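Local coordinates for protein carbohydrate kinase, FGGY (PDB 3H6E) that probably phosphorylates a sugar or related polyol, as expected of an FGGY-family carbohydrate kinase with an actin-like ATPase fold, at residues Leu48-Leu58 / Trp152-Leu160; Val69-Gly78 / Val225-Asp233. All coordinates share one frame; numbering follows the deposited sequence.

Contact 1: Leu48-Leu58 / Trp152-Leu160; sequences LDAPDTGRWLL and WAQYWAWFL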
loop_
_atom_site.group_PDB
_atom_site.type_symbol
_atom_site.label_atom_id
_atom_site.label_comp_id
_atom_site.label_asym_id
_atom_site.label_seq_id
_atom_site.Cartn_x
_atom_site.Cartn_y
_atom_site.Cartn_z
ATOM N N LEU A 48 -3.079 10.313 15.341
ATOM C CA LEU A 48 -1.692 10.318 14.899
ATOM C C LEU A 48 -0.968 11.380 15.716
ATOM O O LEU A 48 -1.462 12.498 15.865
ATOM C CB LEU A 48 -1.602 10.647 13.410
ATOM C CG LEU A 48 -1.633 9.484 12.414
ATOM C CD1 LEU A 48 -2.392 8.290 12.971
ATOM C CD2 LEU A 48 -2.225 9.943 11.087
ATOM N N ASP A 49 0.191 11.033 16.261
ATOM C CA ASP A 49 0.909 11.955 17.129
ATOM C C ASP A 49 1.763 12.921 16.320
ATOM O O ASP A 49 2.980 12.766 16.239
ATOM C CB ASP A 49 1.775 11.194 18.132
ATOM C CG ASP A 49 2.192 12.053 19.309
ATOM O OD1 ASP A 49 2.053 13.294 19.220
ATOM O OD2 ASP A 49 2.655 11.485 20.323
ATOM N N ALA A 50 1.115 13.920 15.732
ATOM C CA ALA A 50 1.791 14.891 14.877
ATOM C C ALA A 50 2.792 15.772 15.629
ATOM O O ALA A 50 3.957 15.851 15.242
ATOM C CB ALA A 50 0.771 15.752 14.131
ATOM N N PRO A 51 2.342 16.440 16.704
ATOM C CA PRO A 51 3.255 17.347 17.409
ATOM C C PRO A 51 4.541 16.632 17.798
ATOM O O PRO A 51 5.636 17.135 17.550
ATOM C CB PRO A 51 2.470 17.722 18.674
ATOM C CG PRO A 51 1.045 17.476 18.334
ATOM C CD PRO A 51 1.045 16.314 17.390
ATOM N N ASP A 52 4.395 15.451 18.386
ATOM C CA ASP A 52 5.521 14.713 18.935
ATOM C C ASP A 52 6.440 14.141 17.857
ATOM O O ASP A 52 7.661 14.137 18.013
ATOM C CB ASP A 52 5.012 13.599 19.847
ATOM C CG ASP A 52 6.126 12.889 20.569
ATOM O OD1 ASP A 52 6.893 13.560 21.293
ATOM O OD2 ASP A 52 6.226 11.655 20.420
ATOM N N THR A 53 5.858 13.648 16.771
ATOM C CA THR A 53 6.659 13.124 15.673
ATOM C C THR A 53 7.466 14.248 15.036
ATOM O O THR A 53 8.614 14.050 14.626
ATOM C CB THR A 53 5.792 12.440 14.605
ATOM O OG1 THR A 53 5.263 11.219 15.137
ATOM C CG2 THR A 53 6.620 12.129 13.369
ATOM N N GLY A 54 6.858 15.428 14.965
ATOM C CA GLY A 54 7.534 16.608 14.461
ATOM C C GLY A 54 8.806 16.866 15.242
ATOM O O GLY A 54 9.823 17.268 14.679
ATOM N N ARG A 55 8.749 16.625 16.549
ATOM C CA ARG A 55 9.920 16.783 17.404
ATOM C C ARG A 55 10.986 15.737 17.088
ATOM O O ARG A 55 12.095 16.084 16.686
ATOM C CB ARG A 55 9.530 16.727 18.881
ATOM C CG ARG A 55 8.501 17.771 19.272
ATOM C CD ARG A 55 8.197 17.743 20.761
ATOM N NE ARG A 55 6.901 18.346 21.060
ATOM C CZ ARG A 55 5.827 17.655 21.429
ATOM N NH1 ARG A 55 5.900 16.337 21.554
ATOM N NH2 ARG A 55 4.682 18.279 21.682
ATOM N N TRP A 56 10.647 14.462 17.264
ATOM C CA TRP A 56 11.600 13.387 16.997
ATOM C C TRP A 56 12.363 13.616 15.699
ATOM O O TRP A 56 13.571 13.384 15.629
ATOM C CB TRP A 56 10.900 12.027 16.937
ATOM C CG TRP A 56 11.781 10.928 16.397
ATOM C CD1 TRP A 56 12.825 10.323 17.041
ATOM C CD2 TRP A 56 11.697 10.306 15.104
ATOM N NE1 TRP A 56 13.392 9.366 16.233
ATOM C CE2 TRP A 56 12.719 9.335 15.040
ATOM C CE3 TRP A 56 10.856 10.475 13.997
ATOM C CZ2 TRP A 56 12.923 8.537 13.914
ATOM C CZ3 TRP A 56 11.062 9.681 12.879
ATOM C CH2 TRP A 56 12.086 8.724 12.847
ATOM N N LEU A 57 11.657 14.074 14.671
ATOM C CA LEU A 57 12.252 14.176 13.342
ATOM C C LEU A 57 12.993 15.495 13.109
ATOM O O LEU A 57 13.678 15.654 12.103
ATOM C CB LEU A 57 11.213 13.899 12.248
ATOM C CG LEU A 57 10.524 15.035 11.497
ATOM C CD1 LEU A 57 11.295 15.363 10.231
ATOM C CD2 LEU A 57 9.101 14.623 11.149
ATOM N N LEU A 58 12.862 16.435 14.042
ATOM C CA LEU A 58 13.721 17.615 14.036
ATOM C C LEU A 58 15.036 17.295 14.739
ATOM O O LEU A 58 16.065 17.910 14.459
ATOM C CB LEU A 58 13.033 18.818 14.683
ATOM C CG LEU A 58 12.184 19.665 13.733
ATOM C CD1 LEU A 58 11.655 20.906 14.431
ATOM C CD2 LEU A 58 12.982 20.047 12.492
ATOM N N TRP A 152 -1.835 13.349 4.834
ATOM C CA TRP A 152 -0.832 13.103 5.867
ATOM C C TRP A 152 0.599 13.292 5.361
ATOM O O TRP A 152 1.401 13.988 5.984
ATOM C CB TRP A 152 -1.035 11.692 6.421
ATOM C CG TRP A 152 -0.029 11.221 7.435
ATOM C CD1 TRP A 152 0.758 10.109 7.347
ATOM C CD2 TRP A 152 0.271 11.823 8.702
ATOM N NE1 TRP A 152 1.531 9.985 8.474
ATOM C CE2 TRP A 152 1.253 11.024 9.321
ATOM C CE3 TRP A 152 -0.191 12.959 9.369
ATOM C CZ2 TRP A 152 1.784 11.330 10.571
ATOM C CZ3 TRP A 152 0.338 13.260 10.610
ATOM C CH2 TRP A 152 1.314 12.450 11.197
ATOM N N ALA A 153 0.915 12.683 4.224
ATOM C CA ALA A 153 2.249 12.790 3.650
ATOM C C ALA A 153 2.626 14.246 3.375
ATOM O O ALA A 153 3.731 14.687 3.702
ATOM C CB ALA A 153 2.338 11.966 2.374
ATOM N N GLN A 154 1.701 14.986 2.770
ATOM C CA GLN A 154 1.945 16.382 2.419
ATOM C C GLN A 154 2.003 17.259 3.657
ATOM O O GLN A 154 2.568 18.353 3.624
ATOM C CB GLN A 154 0.873 16.901 1.456
ATOM C CG GLN A 154 1.047 16.416 0.034
ATOM C CD GLN A 154 1.108 14.905 -0.051
ATOM O OE1 GLN A 154 2.132 14.336 -0.425
ATOM N NE2 GLN A 154 0.016 14.245 0.322
ATOM N N TYR A 155 1.414 16.784 4.750
ATOM C CA TYR A 155 1.399 17.574 5.974
ATOM C C TYR A 155 2.823 17.846 6.416
ATOM O O TYR A 155 3.148 18.928 6.911
ATOM C CB TYR A 155 0.643 16.878 7.106
ATOM C CG TYR A 155 0.982 17.498 8.437
ATOM C CD1 TYR A 155 0.437 18.716 8.810
ATOM C CD2 TYR A 155 1.890 16.895 9.300
ATOM C CE1 TYR A 155 0.761 19.306 10.016
ATOM C CE2 TYR A 155 2.220 17.476 10.511
ATOM C CZ TYR A 155 1.651 18.682 10.863
ATOM O OH TYR A 155 1.965 19.276 12.065
ATOM N N TRP A 156 3.673 16.850 6.229
ATOM C CA TRP A 156 5.046 16.942 6.676
ATOM C C TRP A 156 5.865 17.837 5.759
ATOM O O TRP A 156 6.824 18.470 6.195
ATOM C CB TRP A 156 5.636 15.540 6.814
ATOM C CG TRP A 156 4.921 14.784 7.877
ATOM C CD1 TRP A 156 4.048 13.748 7.710
ATOM C CD2 TRP A 156 4.965 15.050 9.284
ATOM N NE1 TRP A 156 3.569 13.334 8.929
ATOM C CE2 TRP A 156 4.116 14.118 9.912
ATOM C CE3 TRP A 156 5.652 15.977 10.075
ATOM C CZ2 TRP A 156 3.936 14.085 11.296
ATOM C CZ3 TRP A 156 5.471 15.945 11.445
ATOM C CH2 TRP A 156 4.619 15.006 12.042
ATOM N N ALA A 157 5.468 17.903 4.494
ATOM C CA ALA A 157 6.120 18.797 3.543
ATOM C C ALA A 157 5.735 20.257 3.795
ATOM O O ALA A 157 6.373 21.165 3.279
ATOM C CB ALA A 157 5.805 18.391 2.107
ATOM N N TRP A 158 4.692 20.475 4.592
ATOM C CA TRP A 158 4.272 21.824 4.971
ATOM C C TRP A 158 4.885 22.173 6.319
ATOM O O TRP A 158 5.075 23.343 6.652
ATOM C CB TRP A 158 2.745 21.906 5.040
ATOM C CG TRP A 158 2.216 23.056 5.849
ATOM C CD1 TRP A 158 1.771 24.258 5.375
ATOM C CD2 TRP A 158 2.065 23.107 7.275
ATOM N NE1 TRP A 158 1.360 25.056 6.416
ATOM C CE2 TRP A 158 1.529 24.374 7.592
ATOM C CE3 TRP A 158 2.338 22.209 8.313
ATOM C CZ2 TRP A 158 1.256 24.764 8.905
ATOM C CZ3 TRP A 158 2.066 22.600 9.621
ATOM C CH2 TRP A 158 1.531 23.867 9.902
ATOM N N PHE A 159 5.184 21.133 7.090
ATOM C CA PHE A 159 5.846 21.264 8.380
ATOM C C PHE A 159 7.236 21.863 8.187
ATOM O O PHE A 159 7.721 22.610 9.030
ATOM C CB PHE A 159 5.955 19.882 9.030
ATOM C CG PHE A 159 6.491 19.898 10.431
ATOM C CD1 PHE A 159 5.638 20.057 11.512
ATOM C CD2 PHE A 159 7.846 19.728 10.670
ATOM C CE1 PHE A 159 6.129 20.066 12.806
ATOM C CE2 PHE A 159 8.344 19.736 11.960
ATOM C CZ PHE A 159 7.482 19.905 13.031
ATOM N N LEU A 160 7.862 21.526 7.063
ATOM C CA LEU A 160 9.224 21.953 6.760
ATOM C C LEU A 160 9.266 23.137 5.802
ATOM O O LEU A 160 10.343 23.646 5.498
ATOM C CB LEU A 160 10.001 20.812 6.101
ATOM C CG LEU A 160 10.068 19.414 6.714
ATOM C CD1 LEU A 160 10.512 18.415 5.652
ATOM C CD2 LEU A 160 11.006 19.388 7.912
#

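Contact 2: Val69-Gly78 / Val225-Asp233; sequences VTTIVPVGHG and VQVLAGLHD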
loop_
_atom_site.group_PDB
_atom_site.type_symbol
_atom_site.label_atom_id
_atom_site.label_comp_id
_atom_site.label_asym_id
_atom_site.label_seq_id
_atom_site.Cartn_x
_atom_site.Cartn_y
_atom_site.Cartn_z
ATOM N N VAL A 69 23.069 17.998 1.912
ATOM C CA VAL A 69 21.662 17.723 1.642
ATOM C C VAL A 69 21.024 18.783 0.743
ATOM O O VAL A 69 21.039 19.977 1.052
ATOM C CB VAL A 69 20.853 17.574 2.946
ATOM C CG1 VAL A 69 19.408 17.198 2.634
ATOM C CG2 VAL A 69 21.501 16.532 3.847
ATOM N N THR A 70 20.464 18.329 -0.373
ATOM C CA THR A 70 19.887 19.229 -1.362
ATOM C C THR A 70 18.404 18.963 -1.604
ATOM O O THR A 70 17.741 19.721 -2.312
ATOM C CB THR A 70 20.639 19.138 -2.704
ATOM O OG1 THR A 70 20.575 17.795 -3.203
ATOM C CG2 THR A 70 22.095 19.536 -2.524
ATOM N N THR A 71 17.887 17.886 -1.019
ATOM C CA THR A 71 16.486 17.522 -1.204
ATOM C C THR A 71 15.952 16.650 -0.072
ATOM O O THR A 71 16.633 15.739 0.404
ATOM C CB THR A 71 16.263 16.777 -2.541
ATOM O OG1 THR A 71 16.609 17.630 -3.639
ATOM C CG2 THR A 71 14.811 16.358 -2.681
ATOM N N ILE A 72 14.728 16.946 0.356
ATOM C CA ILE A 72 13.979 16.068 1.244
ATOM C C ILE A 72 12.674 15.672 0.559
ATOM O O ILE A 72 12.004 16.510 -0.046
ATOM C CB ILE A 72 13.627 16.751 2.573
ATOM C CG1 ILE A 72 14.881 17.277 3.264
ATOM C CG2 ILE A 72 12.884 15.787 3.489
ATOM C CD1 ILE A 72 14.573 18.052 4.529
ATOM N N VAL A 73 12.316 14.397 0.647
ATOM C CA VAL A 73 11.045 13.930 0.106
ATOM C C VAL A 73 10.244 13.148 1.147
ATOM O O VAL A 73 10.727 12.164 1.700
ATOM C CB VAL A 73 11.233 13.106 -1.181
ATOM C CG1 VAL A 73 12.542 12.339 -1.141
ATOM C CG2 VAL A 73 10.036 12.181 -1.405
ATOM N N PRO A 74 9.013 13.607 1.421
ATOM C CA PRO A 74 8.116 13.082 2.457
ATOM C C PRO A 74 7.316 11.879 1.981
ATOM O O PRO A 74 6.935 11.815 0.815
ATOM C CB PRO A 74 7.158 14.255 2.723
ATOM C CG PRO A 74 7.662 15.408 1.872
ATOM C CD PRO A 74 8.441 14.791 0.767
ATOM N N VAL A 75 7.065 10.940 2.889
ATOM C CA VAL A 75 6.268 9.755 2.596
ATOM C C VAL A 75 5.315 9.489 3.756
ATOM O O VAL A 75 5.726 9.480 4.917
ATOM C CB VAL A 75 7.150 8.513 2.390
ATOM C CG1 VAL A 75 6.285 7.278 2.188
ATOM C CG2 VAL A 75 8.087 8.713 1.213
ATOM N N GLY A 76 4.042 9.275 3.442
ATOM C CA GLY A 76 3.044 9.061 4.472
ATOM C C GLY A 76 2.108 7.908 4.185
ATOM O O GLY A 76 1.734 7.660 3.039
ATOM N N HIS A 77 1.737 7.188 5.234
ATOM C CA HIS A 77 0.712 6.171 5.118
ATOM C C HIS A 77 -0.600 6.851 4.721
ATOM O O HIS A 77 -0.770 8.059 4.912
ATOM C CB HIS A 77 0.551 5.425 6.442
ATOM C CG HIS A 77 -0.142 6.224 7.502
ATOM N ND1 HIS A 77 -1.514 6.300 7.596
ATOM C CD2 HIS A 77 0.346 6.981 8.515
ATOM C CE1 HIS A 77 -1.842 7.073 8.616
ATOM N NE2 HIS A 77 -0.732 7.498 9.191
ATOM N N GLY A 78 -1.525 6.074 4.169
ATOM C CA GLY A 78 -2.800 6.610 3.727
ATOM C C GLY A 78 -3.849 6.671 4.820
ATOM O O GLY A 78 -3.581 6.343 5.977
ATOM N N VAL A 225 17.821 23.725 0.958
ATOM C CA VAL A 225 17.220 22.400 0.887
ATOM C C VAL A 225 15.825 22.504 0.291
ATOM O O VAL A 225 15.041 23.373 0.675
ATOM C CB VAL A 225 17.131 21.732 2.275
ATOM C CG1 VAL A 225 16.362 20.418 2.185
ATOM C CG2 VAL A 225 18.517 21.501 2.844
ATOM N N GLN A 226 15.525 21.619 -0.655
ATOM C CA GLN A 226 14.223 21.620 -1.309
ATOM C C GLN A 226 13.347 20.465 -0.834
ATOM O O GLN A 226 13.786 19.319 -0.777
ATOM C CB GLN A 226 14.380 21.575 -2.831
ATOM C CG GLN A 226 15.109 22.778 -3.416
ATOM C CD GLN A 226 14.387 24.093 -3.157
ATOM O OE1 GLN A 226 14.999 25.161 -3.162
ATOM N NE2 GLN A 226 13.083 24.019 -2.926
ATOM N N VAL A 227 12.104 20.777 -0.485
ATOM C CA VAL A 227 11.158 19.749 -0.076
ATOM C C VAL A 227 10.242 19.394 -1.240
ATOM O O VAL A 227 9.756 20.273 -1.949
ATOM C CB VAL A 227 10.310 20.206 1.113
ATOM C CG1 VAL A 227 9.446 19.061 1.604
ATOM C CG2 VAL A 227 11.202 20.726 2.232
ATOM N N LEU A 228 10.020 18.098 -1.441
ATOM C CA LEU A 228 9.125 17.634 -2.494
ATOM C C LEU A 228 7.734 17.372 -1.934
ATOM O O LEU A 228 7.565 17.228 -0.724
ATOM C CB LEU A 228 9.680 16.373 -3.155
ATOM C CG LEU A 228 10.564 16.595 -4.387
ATOM C CD1 LEU A 228 11.316 17.914 -4.302
ATOM C CD2 LEU A 228 11.520 15.421 -4.589
ATOM N N ALA A 229 6.740 17.324 -2.816
ATOM C CA ALA A 229 5.370 17.050 -2.401
ATOM C C ALA A 229 5.310 15.752 -1.606
ATOM O O ALA A 229 4.737 15.702 -0.519
ATOM C CB ALA A 229 4.454 16.980 -3.606
ATOM N N GLY A 230 5.919 14.705 -2.147
ATOM C CA GLY A 230 5.919 13.412 -1.493
ATOM C C GLY A 230 4.752 12.566 -1.957
ATOM O O GLY A 230 4.032 12.946 -2.885
ATOM N N LEU A 231 4.551 11.425 -1.309
ATOM C CA LEU A 231 3.525 10.490 -1.748
ATOM C C LEU A 231 3.065 9.526 -0.665
ATOM O O LEU A 231 3.534 9.567 0.472
ATOM C CB LEU A 231 4.013 9.701 -2.964
ATOM C CG LEU A 231 5.449 9.168 -2.923
ATOM C CD1 LEU A 231 5.609 8.069 -1.885
ATOM C CD2 LEU A 231 5.859 8.666 -4.296
ATOM N N HIS A 232 2.137 8.657 -1.043
ATOM C CA HIS A 232 1.586 7.662 -0.136
ATOM C C HIS A 232 2.560 6.496 0.046
ATOM O O HIS A 232 3.234 6.089 -0.901
ATOM C CB HIS A 232 0.241 7.166 -0.675
ATOM C CG HIS A 232 -0.375 6.074 0.140
ATOM N ND1 HIS A 232 -0.800 4.883 -0.406
ATOM C CD2 HIS A 232 -0.627 5.989 1.468
ATOM C CE1 HIS A 232 -1.292 4.114 0.548
ATOM N NE2 HIS A 232 -1.199 4.761 1.694
ATOM N N ASP A 233 2.639 5.979 1.271
ATOM C CA ASP A 233 3.428 4.783 1.572
ATOM C C ASP A 233 3.469 3.825 0.397
ATOM O O ASP A 233 4.525 3.571 -0.170
ATOM C CB ASP A 233 2.849 4.038 2.780
ATOM C CG ASP A 233 3.672 4.230 4.031
ATOM O OD1 ASP A 233 4.733 4.882 3.941
ATOM O OD2 ASP A 233 3.268 3.731 5.103
#

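Contact 1: Leu48-Leu58 / Trp152-Leu160
Trp-156 pushes its indole as a knob into the hole formed by Ala-50, Thr-53, Gly-54 and Leu-57, so a bulky aromatic, not close backbones, joins helices 50-58 and 152-159. Their axes stay 11.8 Å apart at closest approach and cross at -56°, a spacing that large side chains must bridge. No hydrogen bond spans it. The benzo end of the Trp-156 indole does the touching: CH2 lies 3.4 Å from Ala-50 O, which meets the ring edge near its plane. Thr-53 crosses this indole at about a right angle, with CG2 3.7 Å from CH2 of Trp-156. Thr-53 suits its place in the first turns because it serves two ends: with OG1 beside the backbone N (chi1 -70°), its methyl is left to the indole while the hydroxyl hydrogen-bonds Asp-49 O. Leu-57 CD2 packs 3.9 Å from CE3 of Trp-156. Gly-54 lets a second ring come close, and Phe-159 CZ lies 3.6 Å from Gly-54 CA, where a side chain would collide with the ring. Ahead of the helix, Leu-48 CD2 makes a CH-pi contact over the six-membered ring of Trp-152, 3.9 Å from its centroid, while the small Ala-50 CB fits at that ring's edge. Trp-156 NE1 lies on the opposite face of Trp-152, displaced toward the rim. With an alanine in place of Trp-156, the hole between the helices would probably be left unfilled, and Leu-57 and the Thr-53 methyl would lose their apolar partner. Both helices pack against strand 9-13 of the central sheet: Trp-152 NE1 donates to Leu-13 O, Trp-156 and Thr-53 touch Leu-13, and Leu-57 meets Ile-11. At the far end Leu-58 and Leu-160 reach helix 213-219.

Contact 2: Val69-Gly78 / Val225-Asp233
Thr-71 to Gly-76 run parallel to the strand 226-232, the axes of 71-76 and 226-228 passing 4.7 Å apart at 23°, and the pairing breaks once in the middle. Before the break, Ile-72 uses both its polar atoms: its N donates to Gln-226 O at 2.8 Å, and its O accepts from Leu-228 N at 2.9 Å. The extra residue Ala-229 then shifts the register by one, and pairing resumes as Leu-231 N donates to Pro-74 O, Gly-76 N to Leu-231 O at 3.0 Å, and Asp-233 N to Gly-76 O. Pro-74 suits the gap since it has no N-H to leave without an acceptor; its CD rests 3.0 Å from Leu-228 O. Gly-230 suits the return, because at phi 92° and so close to Pro-74 O a side chain would have no room. On one face of the sheet Thr-71 CG2 meets Leu-228 CD2, and further along Val-75 and Leu-231 lie side by side, CG2 of the first 4.0 Å from CD1 of the second. Val-75 sets CG1 opposite its own backbone N (chi1 176°), which brings that methyl to 3.4 Å from Asp-233 OD1. On the face carrying Val-227 and His-232, Ile-72 CG1 packs obliquely against Val-225 CG1 at 3.6 Å. His-77 is held by its own neighbour, ND1 donating to Gly-78 O. Both Val-75 and Ile-72 are beta-branched and buried. Strand 71-76 lies between 9-13 and 226-232 in a sheet of actin-like topology. Asp-233 OD1 comes close to Asp-12 OD1, gathering two acids at the C-terminal strand ends. Helix 430-433 touches Thr-71, Leu-228 and Leu-231, while strand 207-210 continues the sheet beyond Gln-226.

Contacts 1 and 2 have centres about 11 Å apart and are two layers of one N-terminal, actin-like half: contact 2 lies within the sheet, and contact 1 is a pair of helices packed on it. Their segments alternate along the chain, 48-58, 69-78, 152-160 and 225-233; helix 50-63 is followed by strand 71-76, while helix 152-159 precedes strand 226-232 by a longer route. The layers touch where Trp-152 meets the ring of His-77 and Ala-153 CB packs against Gly-76 and Leu-231. Strand 9-13 serves both, pairing with 71-76 and receiving the helices' apolar side chains. Residues distant in sequence thus build a single domain core.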